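Side-chain contacts in alkaline phosphatase (Thermus thermophilus, PDB 7KWD), which probably acts as an alkaline phosphatase, hydrolysing phosphate monoesters with the help of bound zinc and magnesium ions: residues A[249-254]-A[298-303]; A[253-258]-A[263-268]. All blocks are in the same frame, centred on the assembly; numbering follows the deposited sequence.

Contact 1. Residues A[249-254]-A[298-303]; sequences EMVQAA and ELLTAF
The flat carboxamide of Gln-252 takes no direct part across the interface: neither its faces nor its edges meet an atom of 298-303, and the residue touches instead through its aliphatic stem. Gln-252 CG rests against Leu-299 CD2 at 3.5 Å, the closest approach between the two segments, and the two side chains run roughly perpendicular to each other. With CG placed opposite the carbonyl carbon (chi1 -67°) and the chain extended beyond it, the chain then climbs away from the methyl, which leaves the CH2 group and not the amide in contact. The same Leu-299 methyl also meets Val-251, whose CG1 lies 4.1 Å from CD2 as the two side chains slide past one another in opposite directions. Val-251 turns CG1 anti to its own nitrogen (chi1 174°), and this methyl reaches Leu-300 CD2 as well, at 3.9 Å and nearly at right angles. Each of the two central methyls therefore serves two partners, and no hydrogen bond reinforces this apolar packing. Val-251 and Leu-300 are buried, whereas Gln-252 is exposed at the outer margin. The axes of the two short helical segments approach to 10.9 Å at 26° to each other, and only 158 Å² is buried, a light lateral contact. Beneath it, Val-251 packs on Val-139 of strand 135-140 and Leu-300 on Leu-312 of strand 310-325. Two helices lying side by side in nearly the same direction over a beta-sheet, as part of one helical layer, are characteristic of the alpha/beta/alpha sandwich of alkaline phosphatases.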
loop_
_atom_site.group_PDB
_atom_site.type_symbol
_atom_site.label_atom_id
_atom_site.label_comp_id
_atom_site.label_asym_id
_atom_site.label_seq_id
_atom_site.Cartn_x
_atom_site.Cartn_y
_atom_site.Cartn_z
ATOM N N GLU A 249 -10.464 -15.423 21.854
ATOM C CA GLU A 249 -11.155 -16.458 22.627
ATOM C C GLU A 249 -11.281 -17.746 21.831
ATOM O O GLU A 249 -11.211 -18.845 22.390
ATOM C CB GLU A 249 -12.547 -15.968 23.057
ATOM C CG GLU A 249 -12.510 -15.035 24.284
ATOM C CD GLU A 249 -13.830 -14.317 24.590
ATOM O OE1 GLU A 249 -14.615 -13.978 23.668
ATOM O OE2 GLU A 249 -14.068 -14.076 25.784
ATOM N N MET A 250 -11.509 -17.628 20.529
ATOM C CA MET A 250 -11.614 -18.822 19.692
ATOM C C MET A 250 -10.260 -19.508 19.555
ATOM O O MET A 250 -10.166 -20.729 19.708
ATOM C CB MET A 250 -12.191 -18.437 18.325
ATOM C CG MET A 250 -13.696 -18.139 18.376
ATOM S SD MET A 250 -14.496 -17.950 16.783
ATOM C CE MET A 250 -14.216 -16.378 16.277
ATOM N N VAL A 251 -9.185 -18.742 19.319
ATOM C CA VAL A 251 -7.856 -19.363 19.271
ATOM C C VAL A 251 -7.500 -20.027 20.610
ATOM O O VAL A 251 -6.933 -21.130 20.639
ATOM C CB VAL A 251 -6.802 -18.325 18.848
ATOM C CG1 VAL A 251 -5.433 -18.922 18.934
ATOM C CG2 VAL A 251 -7.065 -17.847 17.397
ATOM N N GLN A 252 -7.803 -19.365 21.740
ATOM C CA GLN A 252 -7.466 -19.958 23.042
ATOM C C GLN A 252 -8.081 -21.345 23.197
ATOM O O GLN A 252 -7.474 -22.224 23.824
ATOM C CB GLN A 252 -7.940 -19.061 24.188
ATOM C CG GLN A 252 -7.214 -17.749 24.261
ATOM C CD GLN A 252 -7.729 -16.833 25.368
ATOM O OE1 GLN A 252 -8.883 -16.356 25.335
ATOM N NE2 GLN A 252 -6.849 -16.521 26.326
ATOM N N ALA A 253 -9.259 -21.568 22.607
ATOM C CA ALA A 253 -9.879 -22.885 22.679
ATOM C C ALA A 253 -9.244 -23.861 21.703
ATOM O O ALA A 253 -9.129 -25.055 22.000
ATOM C CB ALA A 253 -11.388 -22.778 22.406
ATOM N N ALA A 254 -8.835 -23.389 20.528
ATOM C CA ALA A 254 -8.364 -24.316 19.508
ATOM C C ALA A 254 -6.930 -24.753 19.759
ATOM O O ALA A 254 -6.587 -25.923 19.560
ATOM C CB ALA A 254 -8.468 -23.672 18.126
ATOM N N GLU A 298 -0.083 -12.039 19.649
ATOM C CA GLU A 298 0.646 -12.180 20.889
ATOM C C GLU A 298 0.489 -13.579 21.414
ATOM O O GLU A 298 1.465 -14.195 21.844
ATOM C CB GLU A 298 0.144 -11.147 21.884
ATOM C CG GLU A 298 0.650 -9.766 21.500
ATOM C CD GLU A 298 0.316 -8.677 22.492
ATOM O OE1 GLU A 298 -0.757 -8.764 23.127
ATOM O OE2 GLU A 298 1.119 -7.716 22.602
ATOM N N LEU A 299 -0.721 -14.126 21.303
ATOM C CA LEU A 299 -0.960 -15.507 21.685
ATOM C C LEU A 299 -0.160 -16.478 20.830
ATOM O O LEU A 299 0.447 -17.427 21.333
ATOM C CB LEU A 299 -2.447 -15.810 21.559
ATOM C CG LEU A 299 -2.986 -16.635 22.709
ATOM C CD1 LEU A 299 -2.855 -15.845 24.010
ATOM C CD2 LEU A 299 -4.420 -16.954 22.374
ATOM N N LEU A 300 -0.183 -16.278 19.507
ATOM C CA LEU A 300 0.456 -17.232 18.616
ATOM C C LEU A 300 1.967 -17.185 18.756
ATOM O O LEU A 300 2.623 -18.224 18.697
ATOM C CB LEU A 300 0.032 -16.946 17.175
ATOM C CG LEU A 300 -1.459 -17.140 16.904
ATOM C CD1 LEU A 300 -1.790 -16.840 15.442
ATOM C CD2 LEU A 300 -1.935 -18.555 17.309
ATOM N N THR A 301 2.550 -15.988 18.902
ATOM C CA THR A 301 4.004 -15.926 19.027
ATOM C C THR A 301 4.450 -16.524 20.358
ATOM O O THR A 301 5.438 -17.264 20.422
ATOM C CB THR A 301 4.517 -14.496 18.871
ATOM O OG1 THR A 301 3.900 -13.626 19.820
ATOM C CG2 THR A 301 4.259 -14.007 17.479
ATOM N N ALA A 302 3.696 -16.282 21.421
ATOM C CA ALA A 302 4.053 -16.893 22.699
ATOM C C ALA A 302 3.987 -18.410 22.603
ATOM O O ALA A 302 4.846 -19.104 23.149
ATOM C CB ALA A 302 3.149 -16.363 23.809
ATOM N N PHE A 303 3.001 -18.947 21.877
ATOM C CA PHE A 303 2.993 -20.388 21.623
ATOM C C PHE A 303 4.238 -20.837 20.844
ATOM O O PHE A 303 4.866 -21.849 21.182
ATOM C CB PHE A 303 1.730 -20.803 20.872
ATOM C CG PHE A 303 1.614 -22.299 20.692
ATOM C CD1 PHE A 303 2.160 -22.917 19.580
ATOM C CD2 PHE A 303 0.999 -23.088 21.647
ATOM C CE1 PHE A 303 2.085 -24.281 19.416
ATOM C CE2 PHE A 303 0.913 -24.455 21.487
ATOM C CZ PHE A 303 1.469 -25.057 20.371
#

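Contact 2. Residues A[253-258]-A[263-268]; sequences AALPRL and GGFVLQ
Helix 253-258 runs almost antiparallel to strand 265-268, at 166°, and their backbones come nearest where the CA atoms of Leu-258 and Phe-265 stand 5.8 Å apart. There Leu-258 CB sits over one face of the Phe-265 ring in a CH-pi contact, 4.0 Å from the centroid and displaced toward the rim. The ring reaches this place because its CG lies between the backbone nitrogen and the carbonyl carbon (chi1 74°). Its far end, CZ, meets Leu-255 CD1 at 4.2 Å. Leu-255 and Leu-258, one turn apart, each take one methyl of Leu-267: Leu-258 CD1 touches Leu-267 CD1 at 3.8 Å, and Leu-255 CD1 approaches the other methyl, Leu-267 CD2, at 3.9 Å. Replacing Phe-265 by an alanine would probably open a gap beneath Leu-258 CB and take from Leu-255 CD1 its contact with the ring. All five touching residues are buried. The strand lies between 40-46 and 135-140, hydrogen-bonded to both; Ile-42 packs on Leu-255, Phe-265 and Leu-267, while Val-139 touches Leu-267 on this same side. Val-266 points away from the helix, and its side chain meets Phe-126 and Ala-129 of helix 125-131.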
loop_
_atom_site.group_PDB
_atom_site.type_symbol
_atom_site.label_atom_id
_atom_site.label_comp_id
_atom_site.label_asym_id
_atom_site.label_seq_id
_atom_site.Cartn_x
_atom_site.Cartn_y
_atom_site.Cartn_z
ATOM N N ALA A 253 -9.259 -21.568 22.607
ATOM C CA ALA A 253 -9.879 -22.885 22.679
ATOM C C ALA A 253 -9.244 -23.861 21.703
ATOM O O ALA A 253 -9.129 -25.055 22.000
ATOM C CB ALA A 253 -11.388 -22.778 22.406
ATOM N N ALA A 254 -8.835 -23.389 20.528
ATOM C CA ALA A 254 -8.364 -24.316 19.508
ATOM C C ALA A 254 -6.930 -24.753 19.759
ATOM O O ALA A 254 -6.587 -25.923 19.560
ATOM C CB ALA A 254 -8.468 -23.672 18.126
ATOM N N LEU A 255 -6.084 -23.828 20.160
ATOM C CA LEU A 255 -4.651 -24.094 20.168
ATOM C C LEU A 255 -4.295 -25.244 21.088
ATOM O O LEU A 255 -3.623 -26.184 20.637
ATOM C CB LEU A 255 -3.932 -22.803 20.552
ATOM C CG LEU A 255 -2.468 -22.604 20.215
ATOM C CD1 LEU A 255 -2.134 -22.896 18.780
ATOM C CD2 LEU A 255 -2.161 -21.126 20.573
ATOM N N PRO A 256 -4.710 -25.260 22.350
ATOM C CA PRO A 256 -4.370 -26.409 23.200
ATOM C C PRO A 256 -4.901 -27.735 22.689
ATOM O O PRO A 256 -4.239 -28.755 22.905
ATOM C CB PRO A 256 -4.980 -26.046 24.563
ATOM C CG PRO A 256 -5.930 -24.897 24.310
ATOM C CD PRO A 256 -5.508 -24.223 23.035
ATOM N N ARG A 257 -6.059 -27.766 22.009
ATOM C CA ARG A 257 -6.563 -29.031 21.481
ATOM C C ARG A 257 -5.689 -29.534 20.346
ATOM O O ARG A 257 -5.333 -30.711 20.292
ATOM C CB ARG A 257 -7.993 -28.864 20.982
ATOM C CG ARG A 257 -8.969 -28.546 22.096
ATOM C CD ARG A 257 -10.362 -28.197 21.558
ATOM N NE ARG A 257 -11.402 -28.396 22.569
ATOM C CZ ARG A 257 -11.710 -27.517 23.518
ATOM N NH1 ARG A 257 -11.074 -26.360 23.623
ATOM N NH2 ARG A 257 -12.663 -27.804 24.386
ATOM N N LEU A 258 -5.331 -28.654 19.425
ATOM C CA LEU A 258 -4.482 -29.077 18.318
ATOM C C LEU A 258 -3.111 -29.476 18.831
ATOM O O LEU A 258 -2.541 -30.473 18.380
ATOM C CB LEU A 258 -4.398 -27.954 17.280
ATOM C CG LEU A 258 -5.760 -27.517 16.738
ATOM C CD1 LEU A 258 -5.688 -26.245 15.915
ATOM C CD2 LEU A 258 -6.296 -28.673 15.893
ATOM N N GLY A 263 0.609 -36.558 16.421
ATOM C CA GLY A 263 1.142 -36.326 15.083
ATOM C C GLY A 263 1.396 -34.880 14.693
ATOM O O GLY A 263 1.832 -34.634 13.565
ATOM N N GLY A 264 1.181 -33.923 15.579
ATOM C CA GLY A 264 1.366 -32.538 15.200
ATOM C C GLY A 264 0.105 -31.985 14.563
ATOM O O GLY A 264 -0.906 -32.685 14.395
ATOM N N PHE A 265 0.161 -30.701 14.200
ATOM C CA PHE A 265 -1.055 -30.043 13.737
ATOM C C PHE A 265 -0.790 -28.898 12.780
ATOM O O PHE A 265 0.315 -28.354 12.710
ATOM C CB PHE A 265 -1.854 -29.505 14.941
ATOM C CG PHE A 265 -1.249 -28.264 15.568
ATOM C CD1 PHE A 265 -0.391 -28.382 16.657
ATOM C CD2 PHE A 265 -1.572 -26.981 15.085
ATOM C CE1 PHE A 265 0.173 -27.244 17.241
ATOM C CE2 PHE A 265 -1.027 -25.847 15.664
ATOM C CZ PHE A 265 -0.156 -25.985 16.765
ATOM N N VAL A 266 -1.846 -28.534 12.056
ATOM C CA VAL A 266 -1.899 -27.328 11.235
ATOM C C VAL A 266 -3.142 -26.541 11.640
ATOM O O VAL A 266 -4.189 -27.123 11.940
ATOM C CB VAL A 266 -1.913 -27.655 9.727
ATOM C CG1 VAL A 266 -0.629 -28.407 9.346
ATOM C CG2 VAL A 266 -3.154 -28.456 9.335
ATOM N N LEU A 267 -3.016 -25.226 11.658
ATOM C CA LEU A 267 -4.074 -24.334 12.083
ATOM C C LEU A 267 -4.092 -23.158 11.133
ATOM O O LEU A 267 -3.044 -22.586 10.826
ATOM C CB LEU A 267 -3.835 -23.861 13.517
ATOM C CG LEU A 267 -4.586 -22.654 14.052
ATOM C CD1 LEU A 267 -6.074 -23.012 14.025
ATOM C CD2 LEU A 267 -4.117 -22.297 15.479
ATOM N N GLN A 268 -5.271 -22.808 10.647
ATOM C CA GLN A 268 -5.484 -21.521 10.014
ATOM C C GLN A 268 -6.279 -20.654 10.985
ATOM O O GLN A 268 -7.314 -21.084 11.514
ATOM C CB GLN A 268 -6.232 -21.643 8.689
ATOM C CG GLN A 268 -6.310 -20.291 7.947
ATOM C CD GLN A 268 -7.330 -20.242 6.816
ATOM O OE1 GLN A 268 -8.440 -19.752 6.987
ATOM N NE2 GLN A 268 -6.929 -20.703 5.634
#

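In the fold
Both contacts start on helix 247-259, contact 1 from its earlier part and contact 2 from its later one, sharing Ala-253 and Ala-254. Following the chain, contact 2 closes first: a short turn leads from the helix straight back along strand 265-271. The chain then passes Glu-270, a magnesium ligand, and helix 273-280 before helix 283-306 closes the longer loop at contact 1, which therefore encloses the shorter one. The two join directly, since Phe-303 CD2 packs on Leu-255 CG at 3.8 Å and Phe-303 CE1 on Phe-265 CZ at 3.9 Å. Together they tie two neighbouring helices to each other and to the strand beneath.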